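Local coordinates for protein possible metal-dependent hydrolase (Veillonella parvula, PDB 3RPC) that probably acts as a metal-dependent hydrolase of the metallo-beta-lactamase superfamily, holding two zinc ions in its presumed active site, at residues 9-14 against 256-261. Residues are numbered along the deposited sequence; the frame is centred on the assembly and turned at random.
Sequences HIRNAT and PEDGET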
ATOM      1  N   HIS A   9       1.769  27.573   2.572  1.00 15.72           N
ATOM      2  CA  HIS A   9       2.798  26.900   1.813  1.00 15.13           C
ATOM      3  C   HIS A   9       4.159  27.513   2.100  1.00 18.02           C
ATOM      4  O   HIS A   9       4.268  28.731   2.205  1.00 19.60           O
ATOM      5  CB  HIS A   9       2.537  26.929   0.314  1.00 15.77           C
ATOM      6  CG  HIS A   9       3.435  25.993  -0.412  1.00 15.12           C
ATOM      7  ND1 HIS A   9       3.540  24.669  -0.046  1.00 18.20           N
ATOM      8  CD2 HIS A   9       4.328  26.188  -1.410  1.00 18.40           C
ATOM      9  CE1 HIS A   9       4.438  24.079  -0.811  1.00 19.59           C
ATOM     10  NE2 HIS A   9       4.930  24.976  -1.645  1.00 17.74           N
ATOM     11  N   ILE A  10       5.189  26.682   2.243  1.00 16.12           N
ATOM     12  CA  ILE A  10       6.542  27.199   2.498  1.00 16.40           C
ATOM     13  C   ILE A  10       7.415  27.070   1.244  1.00 16.19           C
ATOM     14  O   ILE A  10       7.764  28.072   0.622  1.00 16.21           O
ATOM     15  CB  ILE A  10       7.204  26.546   3.733  1.00 18.30           C
ATOM     16  CG1 ILE A  10       6.344  26.773   4.982  1.00 20.34           C
ATOM     17  CG2 ILE A  10       8.614  27.109   3.954  1.00 17.90           C
ATOM     18  CD1 ILE A  10       6.121  28.230   5.332  1.00 21.79           C
ATOM     19  N   ARG A  11       7.735  25.842   0.847  1.00 14.50           N
ATOM     20  CA  ARG A  11       8.609  25.644  -0.310  1.00 14.73           C
ATOM     21  C   ARG A  11       8.651  24.161  -0.641  1.00 13.95           C
ATOM     22  O   ARG A  11       8.823  23.354   0.247  1.00 14.98           O
ATOM     23  CB  ARG A  11      10.027  26.160  -0.017  1.00 17.13           C
ATOM     24  CG  ARG A  11      10.936  26.154  -1.264  1.00 15.24           C
ATOM     25  CD  ARG A  11      12.377  26.569  -0.926  1.00 15.79           C
ATOM     26  NE  ARG A  11      12.981  25.656   0.036  1.00 16.73           N
ATOM     27  CZ  ARG A  11      14.180  25.831   0.589  1.00 18.36           C
ATOM     28  NH1 ARG A  11      14.924  26.883   0.263  1.00 16.90           N
ATOM     29  NH2 ARG A  11      14.641  24.948   1.471  1.00 17.88           N
ATOM     30  N   ASN A  12       8.513  23.831  -1.925  1.00 14.30           N
ATOM     31  CA  ASN A  12       8.431  22.432  -2.382  1.00 15.60           C
ATOM     32  C   ASN A  12       7.235  21.714  -1.742  1.00 14.05           C
ATOM     33  O   ASN A  12       6.094  22.094  -1.995  1.00 16.54           O
ATOM     34  CB  ASN A  12       9.743  21.674  -2.142  1.00 15.37           C
ATOM     35  CG  ASN A  12       9.865  20.424  -3.012  1.00 15.93           C
ATOM     36  OD1 ASN A  12       9.550  20.453  -4.210  1.00 17.20           O
ATOM     37  ND2 ASN A  12      10.331  19.333  -2.426  1.00 16.91           N
ATOM     38  N   ALA A  13       7.489  20.712  -0.902  1.00 15.78           N
ATOM     39  CA  ALA A  13       6.408  20.031  -0.181  1.00 14.48           C
ATOM     40  C   ALA A  13       6.315  20.486   1.277  1.00 15.21           C
ATOM     41  O   ALA A  13       5.523  19.954   2.049  1.00 16.16           O
ATOM     42  CB  ALA A  13       6.589  18.507  -0.239  1.00 14.42           C
ATOM     43  N   THR A  14       7.121  21.476   1.650  1.00 14.81           N
ATOM     44  CA  THR A  14       7.130  21.959   3.025  1.00 16.14           C
ATOM     45  C   THR A  14       6.008  22.967   3.208  1.00 15.52           C
ATOM     46  O   THR A  14       5.878  23.904   2.430  1.00 16.01           O
ATOM     47  CB  THR A  14       8.472  22.633   3.374  1.00 15.02           C
ATOM     48  OG1 THR A  14       9.548  21.727   3.119  1.00 15.56           O
ATOM     49  CG2 THR A  14       8.511  23.074   4.847  1.00 15.04           C
ATOM     50  N   PRO A 256      -0.413  27.774  -4.681  1.00 16.70           N
ATOM     51  CA  PRO A 256       0.096  28.848  -3.817  1.00 16.92           C
ATOM     52  C   PRO A 256       1.557  29.177  -4.071  1.00 17.67           C
ATOM     53  O   PRO A 256       2.353  28.300  -4.400  1.00 16.63           O
ATOM     54  CB  PRO A 256      -0.066  28.268  -2.408  1.00 15.48           C
ATOM     55  CG  PRO A 256       0.014  26.764  -2.631  1.00 15.45           C
ATOM     56  CD  PRO A 256      -0.741  26.557  -3.923  1.00 16.82           C
ATOM     57  N   GLU A 257       1.902  30.452  -3.911  1.00 16.81           N
ATOM     58  CA  GLU A 257       3.294  30.852  -3.913  1.00 17.95           C
ATOM     59  C   GLU A 257       3.953  30.406  -2.613  1.00 16.17           C
ATOM     60  O   GLU A 257       3.283  30.137  -1.615  1.00 16.88           O
ATOM     61  CB  GLU A 257       3.406  32.371  -4.028  1.00 17.34           C
ATOM     62  CG  GLU A 257       2.798  32.947  -5.296  1.00 20.73           C
ATOM     63  CD  GLU A 257       3.519  32.517  -6.555  1.00 24.91           C
ATOM     64  OE1 GLU A 257       4.708  32.159  -6.492  1.00 28.17           O
ATOM     65  OE2 GLU A 257       2.888  32.531  -7.631  1.00 28.60           O
ATOM     66  N   ASP A 258       5.277  30.346  -2.627  1.00 17.41           N
ATOM     67  CA  ASP A 258       6.015  30.097  -1.400  1.00 17.87           C
ATOM     68  C   ASP A 258       5.673  31.204  -0.416  1.00 18.47           C
ATOM     69  O   ASP A 258       5.819  32.385  -0.746  1.00 18.71           O
ATOM     70  CB  ASP A 258       7.516  30.102  -1.680  1.00 16.04           C
ATOM     71  CG  ASP A 258       7.984  28.872  -2.456  1.00 16.92           C
ATOM     72  OD1 ASP A 258       7.157  27.980  -2.762  1.00 18.44           O
ATOM     73  OD2 ASP A 258       9.199  28.791  -2.743  1.00 19.14           O
ATOM     74  N   GLY A 259       5.230  30.829   0.784  1.00 16.64           N
ATOM     75  CA  GLY A 259       4.883  31.791   1.822  1.00 18.46           C
ATOM     76  C   GLY A 259       3.406  32.157   1.851  1.00 20.75           C
ATOM     77  O   GLY A 259       2.948  32.813   2.786  1.00 21.83           O
ATOM     78  N   GLU A 260       2.655  31.732   0.836  1.00 17.43           N
ATOM     79  CA  GLU A 260       1.234  32.068   0.751  1.00 18.50           C
ATOM     80  C   GLU A 260       0.351  31.220   1.661  1.00 18.12           C
ATOM     81  O   GLU A 260       0.526  30.006   1.759  1.00 18.52           O
ATOM     82  CB  GLU A 260       0.739  31.939  -0.697  1.00 20.07           C
ATOM     83  CG  GLU A 260      -0.751  32.196  -0.868  1.00 21.12           C
ATOM     84  CD  GLU A 260      -1.194  32.143  -2.324  1.00 22.08           C
ATOM     85  OE1 GLU A 260      -0.332  32.149  -3.230  1.00 20.03           O
ATOM     86  OE2 GLU A 260      -2.420  32.088  -2.563  1.00 26.18           O
ATOM     87  N   THR A 261      -0.615  31.864   2.306  1.00 19.63           N
ATOM     88  CA  THR A 261      -1.567  31.175   3.164  1.00 15.86           C
ATOM     89  C   THR A 261      -2.930  31.042   2.496  1.00 20.20           C
ATOM     90  O   THR A 261      -3.458  32.002   1.922  1.00 22.72           O
ATOM     91  CB  THR A 261      -1.735  31.928   4.493  1.00 20.48           C
ATOM     92  OG1 THR A 261      -0.493  31.906   5.202  1.00 21.71           O
ATOM     93  CG2 THR A 261      -2.825  31.287   5.355  1.00 20.64           C
TER
HETATM   94  O   HOH W   1       7.418  25.539  -3.847  1.00 16.38           O
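With His9 CG anti to its backbone N (chi1 -168°) and Asp258 CG anti to its carbonyl carbon (chi1 -72°), the two side chains run side by side. Ring and carboxylate are turned 54° apart, and His9 CD2 lies 3.6 Å from Asp258 OD1. Pro256 crosses the histidine at about a right angle, its CG 3.9 Å from His9 CB. The aliphatic part of Arg11 meets the same carboxylate, its CG 3.5 Å from Asp258 OD2, whereas the guanidinium leads away to the carbonyls of Val52, Phe29 and Ala31. The backbones pair at His9: its N donates to Glu260 O (2.9 Å), and its O accepts from Gly259 N (2.7 Å) from above the carbonyl plane. The type II turn 257-260 is thereby fastened to the end of strand 6-11, just ahead of strand 261-263, beside a classic bulge in which Ile10 and Arg11 share Thr14 O. A water bridges Asn12 N and Asp258 OD1, which also forms a salt bridge with Arg237. Since Asn12 ND2 bonds to the carbonyl of zinc ligand Asp76, the carboxylate of Asp258, its charge probably balanced by Arg237, links the C-terminal turn through water to the second shell of the dizinc site.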